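Local coordinates for type III restriction-modification enzyme EcoP15I Res subunit (Escherichia coli, PDB 4ZCF), which cleaves DNA 25-27 base pairs downstream of one of two inversely oriented 5'-CAGCAG-3' sites, acting with the Mod subunit and carrying an ATP-binding helicase-type domain and an endonuclease domain, at residues C[167-171]-C[215-219]; C[276-281]-C[535-539]; C[382-386]-C[495-499]. All coordinates share one frame. Residue numbers count along the deposited sequence, not the author numbering.

Contact 1 of 3, residues C[167-171]-C[215-219]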
ATOM      1  N   ILE C 167     -11.882  -3.021   6.879  1.00 46.10           N
ATOM      2  CA  ILE C 167     -12.465  -4.141   7.634  1.00 45.96           C
ATOM      3  C   ILE C 167     -11.384  -5.019   8.315  1.00 50.07           C
ATOM      4  O   ILE C 167     -11.431  -5.194   9.538  1.00 49.89           O
ATOM      5  CB  ILE C 167     -13.548  -4.919   6.816  1.00 49.03           C
ATOM      6  CG1 ILE C 167     -14.777  -4.017   6.576  1.00 48.16           C
ATOM      7  CG2 ILE C 167     -13.979  -6.232   7.540  1.00 51.09           C
ATOM      8  CD1 ILE C 167     -15.341  -4.087   5.241  1.00 54.23           C
ATOM      9  N   HIS C 168     -10.385  -5.507   7.540  1.00 46.91           N
ATOM     10  CA  HIS C 168      -9.249  -6.272   8.070  1.00 46.15           C
ATOM     11  C   HIS C 168      -8.655  -5.528   9.283  1.00 48.53           C
ATOM     12  O   HIS C 168      -8.671  -6.071  10.378  1.00 49.10           O
ATOM     13  CB  HIS C 168      -8.168  -6.506   6.986  1.00 47.17           C
ATOM     14  CG  HIS C 168      -6.855  -6.964   7.558  1.00 51.04           C
ATOM     15  ND1 HIS C 168      -5.792  -6.089   7.715  1.00 53.28           N
ATOM     16  CD2 HIS C 168      -6.514  -8.159   8.096  1.00 52.41           C
ATOM     17  CE1 HIS C 168      -4.836  -6.787   8.307  1.00 52.29           C
ATOM     18  NE2 HIS C 168      -5.225  -8.037   8.556  1.00 52.34           N
ATOM     19  N   ASP C 169      -8.216  -4.266   9.090  1.00 43.83           N
ATOM     20  CA  ASP C 169      -7.624  -3.398  10.119  1.00 43.17           C
ATOM     21  C   ASP C 169      -8.512  -3.121  11.326  1.00 49.51           C
ATOM     22  O   ASP C 169      -7.995  -3.037  12.432  1.00 50.92           O
ATOM     23  CB  ASP C 169      -7.204  -2.056   9.508  1.00 44.00           C
ATOM     24  CG  ASP C 169      -6.174  -2.117   8.391  1.00 46.66           C
ATOM     25  OD1 ASP C 169      -5.551  -3.193   8.206  1.00 44.83           O
ATOM     26  OD2 ASP C 169      -5.975  -1.087   7.718  1.00 52.50           O
ATOM     27  N   PHE C 170      -9.829  -2.918  11.117  1.00 45.60           N
ATOM     28  CA  PHE C 170     -10.762  -2.625  12.197  1.00 44.73           C
ATOM     29  C   PHE C 170     -10.949  -3.874  13.059  1.00 48.28           C
ATOM     30  O   PHE C 170     -10.844  -3.791  14.277  1.00 47.06           O
ATOM     31  CB  PHE C 170     -12.113  -2.080  11.646  1.00 45.65           C
ATOM     32  CG  PHE C 170     -13.232  -1.900  12.662  1.00 45.55           C
ATOM     33  CD1 PHE C 170     -13.293  -0.765  13.461  1.00 46.52           C
ATOM     34  CD2 PHE C 170     -14.242  -2.853  12.788  1.00 46.79           C
ATOM     35  CE1 PHE C 170     -14.338  -0.589  14.374  1.00 47.49           C
ATOM     36  CE2 PHE C 170     -15.296  -2.670  13.692  1.00 48.74           C
ATOM     37  CZ  PHE C 170     -15.325  -1.549  14.493  1.00 46.95           C
ATOM     38  N   VAL C 171     -11.222  -5.019  12.418  1.00 45.38           N
ATOM     39  CA  VAL C 171     -11.410  -6.311  13.074  1.00 45.50           C
ATOM     40  C   VAL C 171     -10.110  -6.717  13.836  1.00 52.53           C
ATOM     41  O   VAL C 171     -10.171  -7.015  15.032  1.00 51.96           O
ATOM     42  CB  VAL C 171     -11.893  -7.373  12.035  1.00 47.76           C
ATOM     43  CG1 VAL C 171     -11.704  -8.799  12.547  1.00 47.81           C
ATOM     44  CG2 VAL C 171     -13.346  -7.134  11.643  1.00 46.69           C
ATOM     45  N   ALA C 215     -16.804 -11.536  10.382  1.00 52.96           N
ATOM     46  CA  ALA C 215     -15.703 -10.946  11.125  1.00 51.95           C
ATOM     47  C   ALA C 215     -16.193  -9.733  11.933  1.00 54.98           C
ATOM     48  O   ALA C 215     -15.792  -9.593  13.093  1.00 56.63           O
ATOM     49  CB  ALA C 215     -14.595 -10.542  10.183  1.00 52.38           C
ATOM     50  N   LEU C 216     -17.087  -8.887  11.344  1.00 46.82           N
ATOM     51  CA  LEU C 216     -17.644  -7.700  12.004  1.00 43.87           C
ATOM     52  C   LEU C 216     -18.661  -8.070  13.067  1.00 48.71           C
ATOM     53  O   LEU C 216     -18.682  -7.448  14.134  1.00 47.97           O
ATOM     54  CB  LEU C 216     -18.230  -6.699  11.007  1.00 42.87           C
ATOM     55  CG  LEU C 216     -17.233  -5.991  10.069  1.00 45.44           C
ATOM     56  CD1 LEU C 216     -17.876  -5.618   8.783  1.00 44.91           C
ATOM     57  CD2 LEU C 216     -16.638  -4.775  10.705  1.00 45.56           C
ATOM     58  N   ARG C 217     -19.477  -9.109  12.804  1.00 46.81           N
ATOM     59  CA  ARG C 217     -20.456  -9.611  13.767  1.00 46.30           C
ATOM     60  C   ARG C 217     -19.750 -10.070  15.066  1.00 52.39           C
ATOM     61  O   ARG C 217     -20.184  -9.688  16.154  1.00 52.77           O
ATOM     62  CB  ARG C 217     -21.298 -10.727  13.149  1.00 43.67           C
ATOM     63  CG  ARG C 217     -22.347 -11.284  14.111  1.00 49.29           C
ATOM     64  CD  ARG C 217     -22.910 -12.616  13.684  1.00 55.82           C
ATOM     65  NE  ARG C 217     -23.602 -12.540  12.393  1.00 65.86           N
ATOM     66  CZ  ARG C 217     -23.226 -13.198  11.300  1.00 72.48           C
ATOM     67  NH1 ARG C 217     -22.162 -13.989  11.327  1.00 60.81           N
ATOM     68  NH2 ARG C 217     -23.919 -13.080  10.178  1.00 53.74           N
ATOM     69  N   ALA C 218     -18.632 -10.825  14.936  1.00 49.96           N
ATOM     70  CA  ALA C 218     -17.805 -11.367  16.028  1.00 49.90           C
ATOM     71  C   ALA C 218     -17.125 -10.312  16.918  1.00 55.62           C
ATOM     72  O   ALA C 218     -16.728 -10.622  18.053  1.00 56.63           O
ATOM     73  CB  ALA C 218     -16.764 -12.314  15.465  1.00 50.36           C
ATOM     74  N   VAL C 219     -16.962  -9.084  16.394  1.00 51.54           N
ATOM     75  CA  VAL C 219     -16.360  -7.948  17.097  1.00 51.11           C
ATOM     76  C   VAL C 219     -17.352  -7.406  18.178  1.00 56.81           C
ATOM     77  O   VAL C 219     -16.935  -6.689  19.098  1.00 57.10           O
ATOM     78  CB  VAL C 219     -15.894  -6.902  16.039  1.00 54.09           C
ATOM     79  CG1 VAL C 219     -16.140  -5.459  16.461  1.00 53.70           C
ATOM     80  CG2 VAL C 219     -14.438  -7.122  15.665  1.00 53.89           C
TER
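On one face of the parallel sheet in the first RecA-like domain of the helicase motor, helix 165-172 meets helix 212-217 and the residues that follow it. The contact is wholly apolar. Leu216 sits in the middle of it. Its CD1 lies 4.1 Å from Ile167 CG1, and its CD2 lies 3.7 Å from Phe170 CD2. Ile167 and Phe170 are three residues apart, on the same face of the helix, so both can reach this one leucine. Val171 comes next. Its CG2 touches Ala215 CB at 3.9 Å and Val219 CG2 at 4.2 Å. Ala215 has only CB here, and Val171 CG2 also lies 3.8 Å from Ala215 O. The CA atoms of Val171 and Leu216 are 6.5 Å apart. Val219 CG1 also packs on Phe170 CE2 at 4.0 Å. All six touching residues are buried. The sheet lies against them: Phe170 and Leu216 both rest on Ile111 of strand 109-113 and Leu184 of strand 180-186, and Leu204 covers Val171 from a loop.

Contact 2 of 3, residues C[276-281]-C[535-539]. With AMP (adenosine monophosphate), chain H.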
ATOM      1  N   ASP C 276     -33.030  30.097  19.250  1.00 64.93           N
ATOM      2  CA  ASP C 276     -32.049  30.772  18.396  1.00 64.60           C
ATOM      3  C   ASP C 276     -30.697  30.035  18.274  1.00 67.01           C
ATOM      4  O   ASP C 276     -29.635  30.669  18.220  1.00 67.26           O
ATOM      5  CB  ASP C 276     -31.882  32.245  18.820  1.00 66.67           C
ATOM      6  CG  ASP C 276     -33.191  32.950  19.098  1.00 77.47           C
ATOM      7  OD1 ASP C 276     -34.007  33.083  18.153  1.00 78.55           O
ATOM      8  OD2 ASP C 276     -33.416  33.343  20.269  1.00 82.33           O
ATOM      9  N   LEU C 277     -30.756  28.686  18.219  1.00 60.55           N
ATOM     10  CA  LEU C 277     -29.593  27.804  18.087  1.00 58.43           C
ATOM     11  C   LEU C 277     -29.162  27.765  16.623  1.00 61.58           C
ATOM     12  O   LEU C 277     -28.109  27.210  16.291  1.00 61.20           O
ATOM     13  CB  LEU C 277     -29.959  26.375  18.552  1.00 57.54           C
ATOM     14  CG  LEU C 277     -30.422  26.206  19.996  1.00 61.27           C
ATOM     15  CD1 LEU C 277     -31.073  24.849  20.208  1.00 61.18           C
ATOM     16  CD2 LEU C 277     -29.280  26.394  20.971  1.00 63.53           C
ATOM     17  N   VAL C 278     -29.982  28.378  15.753  1.00 57.63           N
ATOM     18  CA  VAL C 278     -29.831  28.395  14.307  1.00 57.43           C
ATOM     19  C   VAL C 278     -30.217  29.777  13.721  1.00 61.67           C
ATOM     20  O   VAL C 278     -30.926  30.535  14.376  1.00 61.09           O
ATOM     21  CB  VAL C 278     -30.686  27.198  13.795  1.00 61.21           C
ATOM     22  CG1 VAL C 278     -31.835  27.611  12.898  1.00 60.69           C
ATOM     23  CG2 VAL C 278     -29.830  26.108  13.169  1.00 61.25           C
ATOM     24  N   LYS C 279     -29.709  30.123  12.522  1.00 59.83           N
ATOM     25  CA  LYS C 279     -30.014  31.403  11.856  1.00 59.99           C
ATOM     26  C   LYS C 279     -31.486  31.450  11.402  1.00 66.34           C
ATOM     27  O   LYS C 279     -32.050  30.420  11.030  1.00 66.19           O
ATOM     28  CB  LYS C 279     -29.138  31.600  10.608  1.00 61.03           C
ATOM     29  CG  LYS C 279     -27.662  31.831  10.847  1.00 58.76           C
ATOM     30  CD  LYS C 279     -27.050  32.360   9.558  1.00 57.42           C
ATOM     31  CE  LYS C 279     -25.560  32.170   9.485  1.00 58.96           C
ATOM     32  NZ  LYS C 279     -25.183  31.078   8.553  1.00 60.87           N
ATOM     33  N   GLY C 280     -32.073  32.646  11.409  1.00 63.68           N
ATOM     34  CA  GLY C 280     -33.432  32.862  10.924  1.00 63.87           C
ATOM     35  C   GLY C 280     -33.429  32.934   9.409  1.00 68.88           C
ATOM     36  O   GLY C 280     -32.353  33.036   8.805  1.00 68.78           O
ATOM     37  N   ILE C 281     -34.610  32.876   8.768  1.00 65.49           N
ATOM     38  CA  ILE C 281     -34.658  32.920   7.297  1.00 65.79           C
ATOM     39  C   ILE C 281     -35.245  34.223   6.744  1.00 70.81           C
ATOM     40  O   ILE C 281     -36.240  34.713   7.273  1.00 70.30           O
ATOM     41  CB  ILE C 281     -35.344  31.663   6.669  1.00 68.75           C
ATOM     42  CG1 ILE C 281     -35.063  30.349   7.455  1.00 69.47           C
ATOM     43  CG2 ILE C 281     -35.052  31.535   5.155  1.00 68.76           C
ATOM     44  CD1 ILE C 281     -33.607  29.750   7.352  1.00 78.75           C
ATOM     45  N   GLY C 535     -26.993  26.535   5.325  1.00 65.84           N
ATOM     46  CA  GLY C 535     -26.547  27.833   5.829  1.00 65.07           C
ATOM     47  C   GLY C 535     -27.218  28.268   7.120  1.00 66.74           C
ATOM     48  O   GLY C 535     -27.251  29.461   7.413  1.00 65.37           O
ATOM     49  N   LEU C 536     -27.739  27.301   7.909  1.00 63.15           N
ATOM     50  CA  LEU C 536     -28.436  27.522   9.183  1.00 62.78           C
ATOM     51  C   LEU C 536     -27.524  27.684  10.398  1.00 67.63           C
ATOM     52  O   LEU C 536     -27.925  28.314  11.383  1.00 67.85           O
ATOM     53  CB  LEU C 536     -29.395  26.361   9.477  1.00 62.45           C
ATOM     54  CG  LEU C 536     -30.824  26.442   8.957  1.00 66.71           C
ATOM     55  CD1 LEU C 536     -31.673  25.351   9.595  1.00 67.29           C
ATOM     56  CD2 LEU C 536     -31.446  27.780   9.229  1.00 67.12           C
ATOM     57  N   ARG C 537     -26.336  27.056  10.360  1.00 63.29           N
ATOM     58  CA  ARG C 537     -25.374  27.049  11.457  1.00 62.20           C
ATOM     59  C   ARG C 537     -24.892  28.437  11.864  1.00 64.40           C
ATOM     60  O   ARG C 537     -24.767  29.327  11.026  1.00 62.71           O
ATOM     61  CB  ARG C 537     -24.205  26.111  11.142  1.00 62.50           C
ATOM     62  CG  ARG C 537     -24.462  24.647  11.521  1.00 71.08           C
ATOM     63  CD  ARG C 537     -23.378  23.703  11.003  1.00 84.98           C
ATOM     64  NE  ARG C 537     -22.021  24.165  11.322  1.00100.57           N
ATOM     65  CZ  ARG C 537     -20.905  23.679  10.781  1.00114.03           C
ATOM     66  NH1 ARG C 537     -20.964  22.699   9.887  1.00 97.87           N
ATOM     67  NH2 ARG C 537     -19.722  24.169  11.133  1.00100.30           N
ATOM     68  N   LEU C 538     -24.653  28.613  13.170  1.00 61.77           N
ATOM     69  CA  LEU C 538     -24.192  29.869  13.751  1.00 61.47           C
ATOM     70  C   LEU C 538     -22.757  30.192  13.304  1.00 66.38           C
ATOM     71  O   LEU C 538     -21.887  29.323  13.354  1.00 66.41           O
ATOM     72  CB  LEU C 538     -24.367  29.877  15.278  1.00 61.18           C
ATOM     73  CG  LEU C 538     -25.815  29.679  15.784  1.00 65.21           C
ATOM     74  CD1 LEU C 538     -25.857  29.546  17.285  1.00 65.06           C
ATOM     75  CD2 LEU C 538     -26.740  30.820  15.342  1.00 66.48           C
ATOM     76  N   PRO C 539     -22.519  31.413  12.778  1.00 63.20           N
ATOM     77  CA  PRO C 539     -21.190  31.731  12.231  1.00 62.63           C
ATOM     78  C   PRO C 539     -20.058  31.884  13.247  1.00 65.70           C
ATOM     79  O   PRO C 539     -20.301  32.078  14.439  1.00 64.77           O
ATOM     80  CB  PRO C 539     -21.445  33.022  11.444  1.00 64.25           C
ATOM     81  CG  PRO C 539     -22.566  33.663  12.168  1.00 68.79           C
ATOM     82  CD  PRO C 539     -23.456  32.546  12.608  1.00 64.47           C
TER
HETATM   83  P   AMP H1001     -23.840  14.743   8.991  1.00149.65           P
HETATM   84  O1P AMP H1001     -24.798  14.315   7.944  1.00149.75           O
HETATM   85  O2P AMP H1001     -24.696  14.919  10.190  1.00150.01           O
HETATM   86  O3P AMP H1001     -23.051  13.523   9.297  1.00150.41           O
HETATM   87  O5' AMP H1001     -22.932  15.989   8.581  1.00146.20           O
HETATM   88  C5' AMP H1001     -22.927  17.164   9.373  1.00142.34           C
HETATM   89  C4' AMP H1001     -21.583  17.818   9.388  1.00137.95           C
HETATM   90  O4' AMP H1001     -21.604  19.007  10.224  1.00136.59           O
HETATM   91  C3' AMP H1001     -20.568  16.914   9.997  1.00135.05           C
HETATM   92  O3' AMP H1001     -19.937  16.161   8.961  1.00133.05           O
HETATM   93  C2' AMP H1001     -19.634  17.787  10.733  1.00135.17           C
HETATM   94  O2' AMP H1001     -18.521  18.154   9.905  1.00135.54           O
HETATM   95  C1' AMP H1001     -20.406  19.027  11.053  1.00135.26           C
HETATM   96  N9  AMP H1001     -20.709  19.184  12.418  1.00133.99           N
HETATM   97  C8  AMP H1001     -21.536  18.390  13.070  1.00133.10           C
HETATM   98  N7  AMP H1001     -21.659  18.817  14.357  1.00131.98           N
HETATM   99  C5  AMP H1001     -20.842  20.033  14.458  1.00131.72           C
HETATM  100  C6  AMP H1001     -20.497  21.000  15.444  1.00129.99           C
HETATM  101  N6  AMP H1001     -21.010  20.907  16.763  1.00128.94           N
HETATM  102  N1  AMP H1001     -19.660  22.013  15.103  1.00129.48           N
HETATM  103  C2  AMP H1001     -19.150  22.125  13.885  1.00129.84           C
HETATM  104  N3  AMP H1001     -19.426  21.261  12.913  1.00130.84           N
HETATM  105  C4  AMP H1001     -20.252  20.209  13.122  1.00132.55           C
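Lys279 lays its aliphatic chain along the 535-539 loop, with CE 3.8 Å from Pro539 CD. Its NZ hydrogen-bonds Gly535 O at 2.9 Å and Arg537 O at 3.1 Å, and the carbonyls of Pro511 and Val513 are also within hydrogen-bonding reach. These four oxygens must share three N-H groups. Phe514 adds a cation-pi contact. In sequence between Gly535 and Arg537, Leu536 accepts at its O a nearly straight hydrogen bond (175°) from Lys279 N at 2.8 Å. Leu536 CD2 meets Val278 CG1 at 3.7 Å and Ile281 CD1 at 3.5 Å. Leu538 CD1 comes to 3.4 Å from Leu277 O. The CA-to-CB bond of Arg537 points away from 276-281, and its guanidinium reaches AMP: NH2 is 3.4 Å from AMP N3, which lies over one guanidinium face. Lys279 thus binds the backbone of an AMP-pocket residue. Phe273 of helix 269-274 packs on Val278, Ile281 and Leu536, and strand 280-285 runs on into the second parallel sheet beside strands 553-558 and 591-593.

Contact 3 of 3, residues C[382-386]-C[495-499]; sequences HFKLE and RRFIF
This is a helix-on-sheet contact in the second RecA-like domain. Helix 368-389 supplies 382-386, and 495-499 leads into strand 497-501 of the parallel sheet. Only side chains bridge the gap: the nearest CA atoms, those of His382 and Phe497, are 9.2 Å apart. Arg496 has phi/psi -143/-23, and extended strand geometry begins at Phe497. His382 (chi1 t, chi2 -140°) turns its ring edge to the face of Phe497 (chi1 m, chi2 -85°) in an offset edge-to-face pair, centroids 4.7 Å apart and planes at 77°. His382 ND1 is 3.1 Å from Phe497 CZ. Phe383 (chi1 m) completes the aromatic cluster. Its ring is oblique to that of Phe497, centroids 5.9 Å apart and planes at 37°, and Phe383 CE1 lies 3.6 Å from Phe497 CZ. Arg496 CG lies 3.5 Å from His382 CE1. Arg496 (chi1 p, chi2 t, chi3 98°) forms a salt bridge from NH1 to Glu386 (chi1 t, chi2 t) OE1 at 2.8 Å. The carboxylate of buried Glu386 is thus balanced by Arg496, whose NE bonds Pro494 O.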
ATOM      1  N   HIS C 382     -25.278  41.386  -0.154  1.00 78.92           N
ATOM      2  CA  HIS C 382     -24.054  40.870   0.475  1.00 78.12           C
ATOM      3  C   HIS C 382     -23.183  41.981   1.026  1.00 80.61           C
ATOM      4  O   HIS C 382     -22.769  41.892   2.178  1.00 79.91           O
ATOM      5  CB  HIS C 382     -23.237  39.994  -0.486  1.00 78.79           C
ATOM      6  CG  HIS C 382     -22.101  39.267   0.175  1.00 82.10           C
ATOM      7  ND1 HIS C 382     -20.874  39.136  -0.441  1.00 83.65           N
ATOM      8  CD2 HIS C 382     -22.045  38.659   1.384  1.00 83.67           C
ATOM      9  CE1 HIS C 382     -20.123  38.438   0.391  1.00 82.81           C
ATOM     10  NE2 HIS C 382     -20.782  38.136   1.505  1.00 83.26           N
ATOM     11  N   PHE C 383     -22.907  43.023   0.208  1.00 76.89           N
ATOM     12  CA  PHE C 383     -22.085  44.176   0.591  1.00 76.33           C
ATOM     13  C   PHE C 383     -22.706  44.979   1.726  1.00 79.59           C
ATOM     14  O   PHE C 383     -21.967  45.502   2.562  1.00 79.15           O
ATOM     15  CB  PHE C 383     -21.698  45.037  -0.622  1.00 78.28           C
ATOM     16  CG  PHE C 383     -20.673  44.382  -1.529  1.00 80.48           C
ATOM     17  CD1 PHE C 383     -21.067  43.531  -2.556  1.00 84.02           C
ATOM     18  CD2 PHE C 383     -19.313  44.612  -1.352  1.00 83.53           C
ATOM     19  CE1 PHE C 383     -20.119  42.921  -3.388  1.00 85.13           C
ATOM     20  CE2 PHE C 383     -18.365  43.997  -2.184  1.00 86.30           C
ATOM     21  CZ  PHE C 383     -18.776  43.160  -3.198  1.00 84.19           C
ATOM     22  N   LYS C 384     -24.061  44.994   1.810  1.00 76.04           N
ATOM     23  CA  LYS C 384     -24.826  45.622   2.896  1.00 75.93           C
ATOM     24  C   LYS C 384     -24.552  44.864   4.212  1.00 79.82           C
ATOM     25  O   LYS C 384     -24.547  45.464   5.294  1.00 79.66           O
ATOM     26  CB  LYS C 384     -26.345  45.603   2.597  1.00 78.54           C
ATOM     27  CG  LYS C 384     -26.900  46.835   1.853  1.00 92.69           C
ATOM     28  CD  LYS C 384     -26.818  48.169   2.637  1.00100.15           C
ATOM     29  CE  LYS C 384     -27.748  48.281   3.826  1.00101.79           C
ATOM     30  NZ  LYS C 384     -27.514  49.540   4.576  1.00103.18           N
ATOM     31  N   LEU C 385     -24.327  43.540   4.101  1.00 75.15           N
ATOM     32  CA  LEU C 385     -24.022  42.676   5.234  1.00 73.88           C
ATOM     33  C   LEU C 385     -22.519  42.676   5.495  1.00 74.52           C
ATOM     34  O   LEU C 385     -22.110  42.574   6.648  1.00 73.21           O
ATOM     35  CB  LEU C 385     -24.526  41.249   4.959  1.00 73.83           C
ATOM     36  CG  LEU C 385     -24.660  40.343   6.171  1.00 77.96           C
ATOM     37  CD1 LEU C 385     -26.077  40.335   6.698  1.00 78.00           C
ATOM     38  CD2 LEU C 385     -24.260  38.960   5.823  1.00 80.01           C
ATOM     39  N   GLU C 386     -21.706  42.815   4.432  1.00 70.48           N
ATOM     40  CA  GLU C 386     -20.245  42.823   4.524  1.00 70.55           C
ATOM     41  C   GLU C 386     -19.724  44.007   5.334  1.00 77.03           C
ATOM     42  O   GLU C 386     -19.064  43.789   6.348  1.00 77.22           O
ATOM     43  CB  GLU C 386     -19.608  42.772   3.137  1.00 71.47           C
ATOM     44  CG  GLU C 386     -18.233  42.132   3.141  1.00 76.56           C
ATOM     45  CD  GLU C 386     -17.769  41.720   1.764  1.00 90.57           C
ATOM     46  OE1 GLU C 386     -16.607  42.027   1.413  1.00 75.18           O
ATOM     47  OE2 GLU C 386     -18.575  41.109   1.023  1.00 86.18           O
ATOM     48  N   ARG C 495     -11.818  35.827  -1.362  1.00 75.61           N
ATOM     49  CA  ARG C 495     -12.928  34.947  -1.780  1.00 74.26           C
ATOM     50  C   ARG C 495     -14.072  34.894  -0.750  1.00 75.74           C
ATOM     51  O   ARG C 495     -13.845  34.611   0.426  1.00 74.29           O
ATOM     52  CB  ARG C 495     -12.416  33.546  -2.097  1.00 74.96           C
ATOM     53  N   ARG C 496     -15.288  35.226  -1.199  1.00 72.35           N
ATOM     54  CA  ARG C 496     -16.508  35.281  -0.384  1.00 72.01           C
ATOM     55  C   ARG C 496     -17.728  34.797  -1.168  1.00 74.77           C
ATOM     56  O   ARG C 496     -18.728  34.394  -0.575  1.00 74.04           O
ATOM     57  CB  ARG C 496     -16.728  36.702   0.170  1.00 72.83           C
ATOM     58  CG  ARG C 496     -16.895  37.776  -0.903  1.00 81.03           C
ATOM     59  CD  ARG C 496     -16.435  39.141  -0.451  1.00 88.54           C
ATOM     60  NE  ARG C 496     -15.082  39.420  -0.924  1.00 97.16           N
ATOM     61  CZ  ARG C 496     -14.611  40.632  -1.200  1.00108.10           C
ATOM     62  NH1 ARG C 496     -15.381  41.703  -1.044  1.00 90.49           N
ATOM     63  NH2 ARG C 496     -13.367  40.782  -1.634  1.00 94.76           N
ATOM     64  N   PHE C 497     -17.645  34.861  -2.503  1.00 70.62           N
ATOM     65  CA  PHE C 497     -18.695  34.408  -3.404  1.00 69.91           C
ATOM     66  C   PHE C 497     -18.291  33.045  -3.903  1.00 72.33           C
ATOM     67  O   PHE C 497     -17.143  32.863  -4.302  1.00 71.52           O
ATOM     68  CB  PHE C 497     -18.892  35.386  -4.577  1.00 71.74           C
ATOM     69  CG  PHE C 497     -19.339  36.772  -4.171  1.00 73.28           C
ATOM     70  CD1 PHE C 497     -20.684  37.054  -3.970  1.00 76.52           C
ATOM     71  CD2 PHE C 497     -18.417  37.798  -4.014  1.00 75.17           C
ATOM     72  CE1 PHE C 497     -21.098  38.339  -3.602  1.00 77.39           C
ATOM     73  CE2 PHE C 497     -18.830  39.079  -3.639  1.00 78.07           C
ATOM     74  CZ  PHE C 497     -20.169  39.342  -3.447  1.00 76.31           C
ATOM     75  N   ILE C 498     -19.206  32.073  -3.828  1.00 68.31           N
ATOM     76  CA  ILE C 498     -18.935  30.708  -4.260  1.00 67.68           C
ATOM     77  C   ILE C 498     -19.960  30.261  -5.287  1.00 71.04           C
ATOM     78  O   ILE C 498     -21.161  30.434  -5.094  1.00 70.53           O
ATOM     79  CB  ILE C 498     -18.826  29.707  -3.062  1.00 70.75           C
ATOM     80  CG1 ILE C 498     -17.626  30.034  -2.145  1.00 71.54           C
ATOM     81  CG2 ILE C 498     -18.736  28.252  -3.546  1.00 70.04           C
ATOM     82  CD1 ILE C 498     -17.970  30.879  -0.894  1.00 79.67           C
ATOM     83  N   PHE C 499     -19.471  29.653  -6.358  1.00 67.70           N
ATOM     84  CA  PHE C 499     -20.303  29.092  -7.395  1.00 67.61           C
ATOM     85  C   PHE C 499     -20.159  27.586  -7.319  1.00 71.27           C
ATOM     86  O   PHE C 499     -19.068  27.047  -7.507  1.00 70.56           O
ATOM     87  CB  PHE C 499     -19.912  29.647  -8.768  1.00 69.66           C
ATOM     88  CG  PHE C 499     -20.356  31.075  -8.974  1.00 71.67           C
ATOM     89  CD1 PHE C 499     -19.544  32.137  -8.587  1.00 74.90           C
ATOM     90  CD2 PHE C 499     -21.583  31.359  -9.566  1.00 74.21           C
ATOM     91  CE1 PHE C 499     -19.955  33.461  -8.781  1.00 76.24           C
ATOM     92  CE2 PHE C 499     -21.997  32.685  -9.759  1.00 77.32           C
ATOM     93  CZ  PHE C 499     -21.178  33.727  -9.369  1.00 75.52           C
TER

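How the contacts relate
The three contacts sample both RecA-like domains of the helicase motor. Contact 1 joins helices 165-172 and 212-217, which pack on the first parallel sheet, and it closes before contact 2 opens. Contacts 2 and 3 both reach the second parallel sheet, which has the same strand order as the first. Contact 3 is nested inside the long loop closed by contact 2, and their centres are about 17 Å apart. Contact 1 is remote, its centre about 40 Å from that of contact 2 and 47 Å from that of contact 3. The AMP site draws on both domains: the side chain of Arg537 is about 8 Å from that of Thr91 and about 7 Å from that of Phe126, both of the first domain.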